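Long-range contact in Thg1-like uncharacterized protein (Bacillus thuringiensis, PDB 4KGM), which probably transfers nucleotides to tRNA ends in the manner of tRNA(His) guanylyltransferases, and binds ATP and magnesium: residues K68-H72 and R198-I203. Residues are numbered along the deposited sequence.
Sequences KLVYH and RGICII
Residues 68-72, within strand 67-73, run antiparallel to residues 200-203 of strand 200-206, their axes 4.5 Å apart at closest approach and their directions 153° apart. The register pairs Val-70 with Ile-202, Tyr-71 with Cys-201 and His-72 with Ile-200. Val-70/Ile-202 is a hydrogen-bonded pair (Val-70 N to Ile-202 O 3.3 Å, Ile-202 N to Val-70 O 2.7 Å), as is His-72/Ile-200 (His-72 N to Ile-200 O 2.9 Å, Ile-200 N to His-72 O 3.3 Å). Between them, Tyr-71 and Cys-201 form a non-hydrogen-bonded pair with CA atoms 4.3 Å apart. Gly-199, at phi 67°, follows the helix that precedes it and leads into strand 200-206; a CB here would lie 2.4 Å from His-72 O and 2.7 Å from Tyr-71 OH.

With chi1 at t, Tyr-71 extends along the partner strand, and its OH donates to Arg-198 O (2.6 Å), joining strand 67-73 to the backbone just before Gly-199. Cys-201 SG meets the ring edge, 5.0 Å from the Tyr-71 centroid and 80° off the normal; it also lies 3.7 Å from Leu-69 CD2. Helix 140-160 packs on Leu-69 and Tyr-71. On the other face Val-70 CB and Ile-202 CB approach to 3.9 Å where both side chains touch Cys-57 of helix 47-63, while the His-72 ring turns away to stack with Phe-53, its side chain about 6 Å from bound ATP at nearest atoms.

Strands 67-73 and 200-206 are adjacent inner strands of a six-stranded antiparallel sheet with helices on both faces, 200-206 being next to the outermost strand 215-220, consistent with the polymerase palm-like catalytic domain of Thg1-type enzymes.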
loop_
_atom_site.group_PDB
_atom_site.type_symbol
_atom_site.label_atom_id
_atom_site.label_comp_id
_atom_site.label_asym_id
_atom_site.label_seq_id
_atom_site.Cartn_x
_atom_site.Cartn_y
_atom_site.Cartn_z
ATOM N N LYS A 68 8.193 -18.025 -15.693
ATOM C CA LYS A 68 8.029 -19.463 -15.865
ATOM C C LYS A 68 7.008 -19.803 -16.944
ATOM O O LYS A 68 7.189 -20.753 -17.704
ATOM C CB LYS A 68 7.621 -20.109 -14.540
ATOM C CG LYS A 68 8.699 -20.050 -13.470
ATOM C CD LYS A 68 9.885 -20.922 -13.842
ATOM C CE LYS A 68 11.031 -20.749 -12.859
ATOM N NZ LYS A 68 11.648 -19.397 -12.962
ATOM N N LEU A 69 5.933 -19.026 -17.009
ATOM C CA LEU A 69 4.868 -19.296 -17.962
ATOM C C LEU A 69 4.131 -18.021 -18.358
ATOM O O LEU A 69 3.917 -17.131 -17.535
ATOM C CB LEU A 69 3.887 -20.324 -17.384
ATOM C CG LEU A 69 2.776 -20.866 -18.289
ATOM C CD1 LEU A 69 2.516 -22.331 -17.980
ATOM C CD2 LEU A 69 1.492 -20.064 -18.130
ATOM N N VAL A 70 3.753 -17.942 -19.629
ATOM C CA VAL A 70 2.939 -16.841 -20.122
ATOM C C VAL A 70 1.670 -17.399 -20.753
ATOM O O VAL A 70 1.713 -18.409 -21.449
ATOM C CB VAL A 70 3.694 -16.008 -21.169
ATOM C CG1 VAL A 70 2.876 -14.789 -21.562
ATOM C CG2 VAL A 70 5.058 -15.590 -20.635
ATOM N N TYR A 71 0.540 -16.749 -20.500
ATOM C CA TYR A 71 -0.726 -17.172 -21.085
ATOM C C TYR A 71 -1.389 -16.043 -21.865
ATOM O O TYR A 71 -1.613 -14.957 -21.331
ATOM C CB TYR A 71 -1.676 -17.685 -20.000
ATOM C CG TYR A 71 -3.069 -17.975 -20.506
ATOM C CD1 TYR A 71 -3.344 -19.138 -21.214
ATOM C CD2 TYR A 71 -4.112 -17.087 -20.275
ATOM C CE1 TYR A 71 -4.617 -19.408 -21.681
ATOM C CE2 TYR A 71 -5.387 -17.347 -20.737
ATOM C CZ TYR A 71 -5.634 -18.510 -21.439
ATOM O OH TYR A 71 -6.904 -18.774 -21.900
ATOM N N HIS A 72 -1.707 -16.305 -23.130
ATOM C CA HIS A 72 -2.387 -15.310 -23.953
ATOM C C HIS A 72 -3.839 -15.665 -24.252
ATOM O O HIS A 72 -4.185 -16.829 -24.454
ATOM C CB HIS A 72 -1.650 -15.068 -25.270
ATOM C CG HIS A 72 -2.417 -14.210 -26.228
ATOM N ND1 HIS A 72 -3.074 -14.721 -27.327
ATOM C CD2 HIS A 72 -2.661 -12.878 -26.231
ATOM C CE1 HIS A 72 -3.673 -13.739 -27.976
ATOM N NE2 HIS A 72 -3.440 -12.610 -27.331
ATOM N N ARG A 198 -9.746 -21.437 -26.093
ATOM C CA ARG A 198 -9.332 -21.253 -24.706
ATOM C C ARG A 198 -7.933 -20.648 -24.569
ATOM O O ARG A 198 -7.290 -20.790 -23.528
ATOM C CB ARG A 198 -9.392 -22.588 -23.960
ATOM C CG ARG A 198 -8.501 -23.663 -24.564
ATOM C CD ARG A 198 -8.430 -24.891 -23.673
ATOM N NE ARG A 198 -7.519 -25.898 -24.208
ATOM C CZ ARG A 198 -7.901 -26.930 -24.954
ATOM N NH1 ARG A 198 -9.183 -27.097 -25.252
ATOM N NH2 ARG A 198 -7.003 -27.797 -25.399
ATOM N N GLY A 199 -7.466 -19.979 -25.619
ATOM C CA GLY A 199 -6.151 -19.360 -25.608
ATOM C C GLY A 199 -5.023 -20.373 -25.549
ATOM O O GLY A 199 -5.264 -21.580 -25.545
ATOM N N ILE A 200 -3.787 -19.884 -25.503
ATOM C CA ILE A 200 -2.624 -20.762 -25.407
ATOM C C ILE A 200 -1.573 -20.244 -24.430
ATOM O O ILE A 200 -1.643 -19.103 -23.971
ATOM C CB ILE A 200 -1.965 -21.002 -26.785
ATOM C CG1 ILE A 200 -1.955 -19.715 -27.616
ATOM C CG2 ILE A 200 -2.687 -22.111 -27.535
ATOM C CD1 ILE A 200 -0.813 -18.771 -27.294
ATOM N N CYS A 201 -0.597 -21.092 -24.127
ATOM C CA CYS A 201 0.497 -20.718 -23.241
ATOM C C CYS A 201 1.821 -20.622 -23.988
ATOM O O CYS A 201 1.964 -21.141 -25.095
ATOM C CB CYS A 201 0.628 -21.717 -22.090
ATOM S SG CYS A 201 -0.582 -21.512 -20.772
ATOM N N ILE A 202 2.783 -19.945 -23.369
ATOM C CA ILE A 202 4.140 -19.861 -23.892
ATOM C C ILE A 202 5.093 -20.443 -22.859
ATOM O O ILE A 202 5.233 -19.903 -21.763
ATOM C CB ILE A 202 4.545 -18.407 -24.173
ATOM C CG1 ILE A 202 3.462 -17.702 -24.992
ATOM C CG2 ILE A 202 5.892 -18.355 -24.876
ATOM C CD1 ILE A 202 3.204 -18.327 -26.334
ATOM N N ILE A 203 5.740 -21.550 -23.207
ATOM C CA ILE A 203 6.620 -22.250 -22.280
ATOM C C ILE A 203 8.008 -22.430 -22.885
ATOM O O ILE A 203 8.146 -22.592 -24.096
ATOM C CB ILE A 203 6.040 -23.635 -21.895
ATOM C CG1 ILE A 203 4.660 -23.478 -21.256
ATOM C CG2 ILE A 203 6.963 -24.381 -20.940
ATOM C CD1 ILE A 203 4.170 -24.731 -20.567
#